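Local structure of 3-dehydroshikimate dehydratase (Bacillus anthracis, 3DX5) at residues Cys86-Leu89 against Ala90-Asn94; Gly221-Thr224 against Gly225-Pro228. The protein catalyses the manganese-dependent dehydration of 3-dehydroshikimate to 3,4-dihydroxybenzoate, a building block of the siderophore petrobactin, and works as a homodimer. All blocks are in the same frame, centred on the assembly; numbering follows the deposited sequence.

Contact 1 (Cys86-Leu89 against Ala90-Asn94); sequences CEQL and AILAN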
loop_
_atom_site.group_PDB
_atom_site.type_symbol
_atom_site.label_atom_id
_atom_site.label_comp_id
_atom_site.label_asym_id
_atom_site.label_seq_id
_atom_site.Cartn_x
_atom_site.Cartn_y
_atom_site.Cartn_z
ATOM N N CYS A 86 0.753 -8.017 19.420
ATOM C CA CYS A 86 1.693 -9.119 19.593
ATOM C C CYS A 86 0.978 -10.442 19.856
ATOM O O CYS A 86 1.368 -11.473 19.311
ATOM C CB CYS A 86 2.660 -8.831 20.732
ATOM S SG CYS A 86 3.816 -7.500 20.373
ATOM N N GLU A 87 -0.066 -10.409 20.676
ATOM C CA GLU A 87 -0.816 -11.599 20.957
ATOM C C GLU A 87 -1.514 -12.128 19.711
ATOM O O GLU A 87 -1.613 -13.336 19.543
ATOM C CB GLU A 87 -1.819 -11.366 22.098
ATOM C CG GLU A 87 -1.126 -11.060 23.446
ATOM C CD GLU A 87 -2.076 -10.481 24.509
ATOM O OE1 GLU A 87 -3.286 -10.326 24.232
ATOM O OE2 GLU A 87 -1.620 -10.177 25.632
ATOM N N GLN A 88 -2.004 -11.237 18.845
ATOM C CA GLN A 88 -2.626 -11.688 17.598
ATOM C C GLN A 88 -1.561 -12.253 16.605
ATOM O O GLN A 88 -1.779 -13.275 15.959
ATOM C CB GLN A 88 -3.488 -10.572 16.972
ATOM C CG GLN A 88 -4.104 -10.910 15.575
ATOM C CD GLN A 88 -5.013 -12.153 15.577
ATOM O OE1 GLN A 88 -5.384 -12.696 16.647
ATOM N NE2 GLN A 88 -5.377 -12.608 14.379
ATOM N N LEU A 89 -0.413 -11.596 16.505
ATOM C CA LEU A 89 0.690 -12.095 15.705
ATOM C C LEU A 89 1.167 -13.493 16.122
ATOM O O LEU A 89 1.503 -14.302 15.256
ATOM C CB LEU A 89 1.862 -11.103 15.675
ATOM C CG LEU A 89 1.689 -9.836 14.827
ATOM C CD1 LEU A 89 2.730 -8.807 15.207
ATOM C CD2 LEU A 89 1.802 -10.173 13.349
ATOM N N ALA A 90 1.144 -13.793 17.422
ATOM C CA ALA A 90 1.509 -15.111 17.913
ATOM C C ALA A 90 0.480 -16.143 17.450
ATOM O O ALA A 90 0.833 -17.274 17.096
ATOM C CB ALA A 90 1.635 -15.093 19.458
ATOM N N ILE A 91 -0.795 -15.765 17.430
ATOM C CA ILE A 91 -1.832 -16.626 16.857
ATOM C C ILE A 91 -1.567 -16.929 15.349
ATOM O O ILE A 91 -1.590 -18.116 14.892
ATOM C CB ILE A 91 -3.245 -16.007 17.067
ATOM C CG1 ILE A 91 -3.656 -16.200 18.524
ATOM C CG2 ILE A 91 -4.252 -16.639 16.105
ATOM C CD1 ILE A 91 -4.961 -15.519 18.939
ATOM N N LEU A 92 -1.319 -15.863 14.582
ATOM C CA LEU A 92 -0.996 -15.985 13.153
ATOM C C LEU A 92 0.270 -16.834 12.939
ATOM O O LEU A 92 0.280 -17.719 12.090
ATOM C CB LEU A 92 -0.865 -14.603 12.481
ATOM C CG LEU A 92 -2.086 -13.679 12.522
ATOM C CD1 LEU A 92 -1.730 -12.345 11.947
ATOM C CD2 LEU A 92 -3.309 -14.267 11.754
ATOM N N ALA A 93 1.325 -16.581 13.707
ATOM C CA ALA A 93 2.569 -17.362 13.542
ATOM C C ALA A 93 2.345 -18.842 13.819
ATOM O O ALA A 93 2.899 -19.700 13.146
ATOM C CB ALA A 93 3.689 -16.821 14.441
ATOM N N ASN A 94 1.523 -19.139 14.818
ATOM C CA ASN A 94 1.133 -20.499 15.098
ATOM C C ASN A 94 0.418 -21.124 13.898
ATOM O O ASN A 94 0.754 -22.229 13.479
ATOM C CB ASN A 94 0.251 -20.567 16.345
ATOM C CG ASN A 94 0.146 -21.978 16.870
ATOM O OD1 ASN A 94 -0.898 -22.629 16.788
ATOM N ND2 ASN A 94 1.251 -22.476 17.366
#

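Contact 2 (Gly221-Thr224 against Gly225-Pro228); sequences GNRT and GMVP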
loop_
_atom_site.group_PDB
_atom_site.type_symbol
_atom_site.label_atom_id
_atom_site.label_comp_id
_atom_site.label_asym_id
_atom_site.label_seq_id
_atom_site.Cartn_x
_atom_site.Cartn_y
_atom_site.Cartn_z
ATOM N N GLY A 221 4.543 5.677 -6.209
ATOM C CA GLY A 221 5.890 5.968 -5.718
ATOM C C GLY A 221 6.989 5.708 -6.759
ATOM O O GLY A 221 6.862 4.830 -7.619
ATOM N N ASN A 222 8.067 6.483 -6.668
ATOM C CA ASN A 222 9.214 6.381 -7.564
ATOM C C ASN A 222 9.949 5.030 -7.423
ATOM O O ASN A 222 10.240 4.589 -6.297
ATOM C CB ASN A 222 10.169 7.527 -7.207
ATOM C CG ASN A 222 11.245 7.748 -8.258
ATOM O OD1 ASN A 222 11.221 7.133 -9.337
ATOM N ND2 ASN A 222 12.197 8.651 -7.952
ATOM N N ARG A 223 10.231 4.359 -8.540
ATOM C CA ARG A 223 10.993 3.088 -8.510
ATOM C C ARG A 223 12.362 3.223 -9.196
ATOM O O ARG A 223 13.109 2.250 -9.270
ATOM C CB ARG A 223 10.194 1.922 -9.135
ATOM C CG ARG A 223 8.733 1.770 -8.578
ATOM C CD ARG A 223 8.689 1.521 -7.061
ATOM N NE ARG A 223 7.316 1.468 -6.569
ATOM C CZ ARG A 223 6.858 2.147 -5.523
ATOM N NH1 ARG A 223 7.650 2.933 -4.818
ATOM N NH2 ARG A 223 5.601 2.028 -5.188
ATOM N N THR A 224 12.692 4.416 -9.673
ATOM C CA THR A 224 13.978 4.662 -10.355
ATOM C C THR A 224 15.148 4.195 -9.516
ATOM O O THR A 224 15.190 4.447 -8.306
ATOM C CB THR A 224 14.161 6.160 -10.668
ATOM O OG1 THR A 224 13.124 6.545 -11.546
ATOM C CG2 THR A 224 15.512 6.486 -11.368
ATOM N N GLY A 225 16.075 3.478 -10.143
ATOM C CA GLY A 225 17.289 3.025 -9.434
ATOM C C GLY A 225 17.151 1.651 -8.801
ATOM O O GLY A 225 18.148 1.044 -8.465
HETATM N N MSE A 226 15.924 1.148 -8.619
HETATM C CA MSE A 226 15.749 -0.220 -8.100
HETATM C C MSE A 226 16.158 -1.241 -9.177
HETATM O O MSE A 226 15.627 -1.205 -10.268
HETATM C CB MSE A 226 14.291 -0.469 -7.662
HETATM C CG MSE A 226 13.781 0.449 -6.520
HETATM SE SE MSE A 226 12.029 -0.151 -5.993
HETATM C CE MSE A 226 11.525 1.334 -4.790
ATOM N N VAL A 227 17.086 -2.144 -8.869
ATOM C CA VAL A 227 17.644 -3.032 -9.898
ATOM C C VAL A 227 17.865 -4.450 -9.379
ATOM O O VAL A 227 18.001 -4.647 -8.175
ATOM C CB VAL A 227 19.012 -2.509 -10.482
ATOM C CG1 VAL A 227 18.812 -1.232 -11.313
ATOM C CG2 VAL A 227 20.076 -2.326 -9.364
ATOM N N PRO A 228 17.924 -5.450 -10.290
ATOM C CA PRO A 228 18.234 -6.822 -9.820
ATOM C C PRO A 228 19.553 -6.874 -9.039
ATOM O O PRO A 228 20.423 -5.982 -9.203
ATOM C CB PRO A 228 18.351 -7.625 -11.134
ATOM C CG PRO A 228 17.337 -6.930 -12.066
ATOM C CD PRO A 228 17.517 -5.429 -11.714
HETATM O O HOH W 1 12.980 -0.036 -10.975
#

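Contact 1 (Cys86-Leu89 against Ala90-Asn94)
Cys-86 to Ala-93 lie on one unbroken alpha-helix, with i to i+4 bonds from Ala-90 N to Cys-86 O at 3.0 Å, Leu-92 N to Gln-88 O at 3.0 Å and Ala-93 N to Leu-89 O at 2.8 Å. The Leu-92 bond is the straightest of the set (N-H...O 168°), whereas that from Ile-91 N to Glu-87 O is weak, stretched to 3.3 Å. Among the side chains Gln-88 does most of the bridging. With CG anti to the backbone N (chi1 175°) and a bend at chi2 (59°), its amide swings forward over the next turn and straddles two neighbours. OE1 meets the CD1 end of Ile-91 at 3.7 Å, while NE2 lies 3.7 Å from CD2 of Leu-92; both are van der Waals contacts of an amide atom with a methyl group, the side chains meeting at a slant. The NE2 group is held by a hydrogen bond to Gln-40 OE1 of helix 36-45, whose Tyr-43 also packs on Gln-88, Ile-91 and Leu-92. On the buried side, Leu-89 CD2 and Leu-92 CD1 approach only to 4.4 Å, and both leucines rest on Ile-67 of strand 64-68. Cys-86 packs against helix 115-134, and the methyl of Ala-93 sits 3.4 Å from Leu-89 O, close to the helix backbone. Cys-86, Leu-89, Leu-92 and the two alanines are buried, while Glu-87 and the apolar Ile-91 are exposed; this is the outer helix of a beta-alpha-beta unit (strand 64-68, helix 79-96, strand 100-103) of a TIM barrel.

Contact 2 (Gly221-Thr224 against Gly225-Pro228)
A type II beta turn from Arg-223 to Met-226, overlapped at its start by an Asx turn from Asn-222 to Thr-224, leads the loop after helix 213-217 into the short, weakly bonded strand 226-227, an addition to the TIM barrel that runs antiparallel to strand 194-202. Met-226 N closes the beta turn on Arg-223 O at 3.1 Å (N-H...O 161°), and Gly-225 takes the positive phi (92°) that suits glycine at the third position. Asn-222 OD1 accepts twice from Thr-224: OG1 lies in the carbonyl plane on a lone pair at 3.0 Å, whereas the backbone N, at 3.1 Å, approaches from above that plane. Across the turn the side chains of Arg-223 and Met-226, a selenomethionine, run side by side in the same direction. The methyl CE of Met-226 touches Arg-223 CD at 3.6 Å, and SE flanks the same carbon at 3.9 Å. A bend at chi2 (-60°) folds the arginine back, so that its guanidinium lies with one face under Gly-221 O, 3.3 Å above the plane and over its centre; NH1 is bound to Asn-215 O. Met-226 lies about 8 Å, side chain to ligand, from the bound 3,4-dihydroxybenzoic acid. A water bridges the turn, donating to both Arg-223 O (2.9 Å) and Met-226 O.

The two contacts lie on opposite sides of the chain's centre, their own centres about 33 Å apart, and share no helix or strand. Contact 1 is largely buried and belongs to the outer helical layer, where a regular helix backbone is wedged between neighbouring helices and the barrel; its side-chain chemistry is mainly apolar, with one amide tied to the next helix. Contact 2 is a surface contact in a loop, shaped by turns instead of a repeating backbone pattern, and combines a backbone turn bond with a side-chain acceptor, a bridging water and a guanidinium lying beside a selenomethionine. The side chain of Met-226 is nearer the bound product than that of Leu-89, which is about 12 Å away, side chain to ligand.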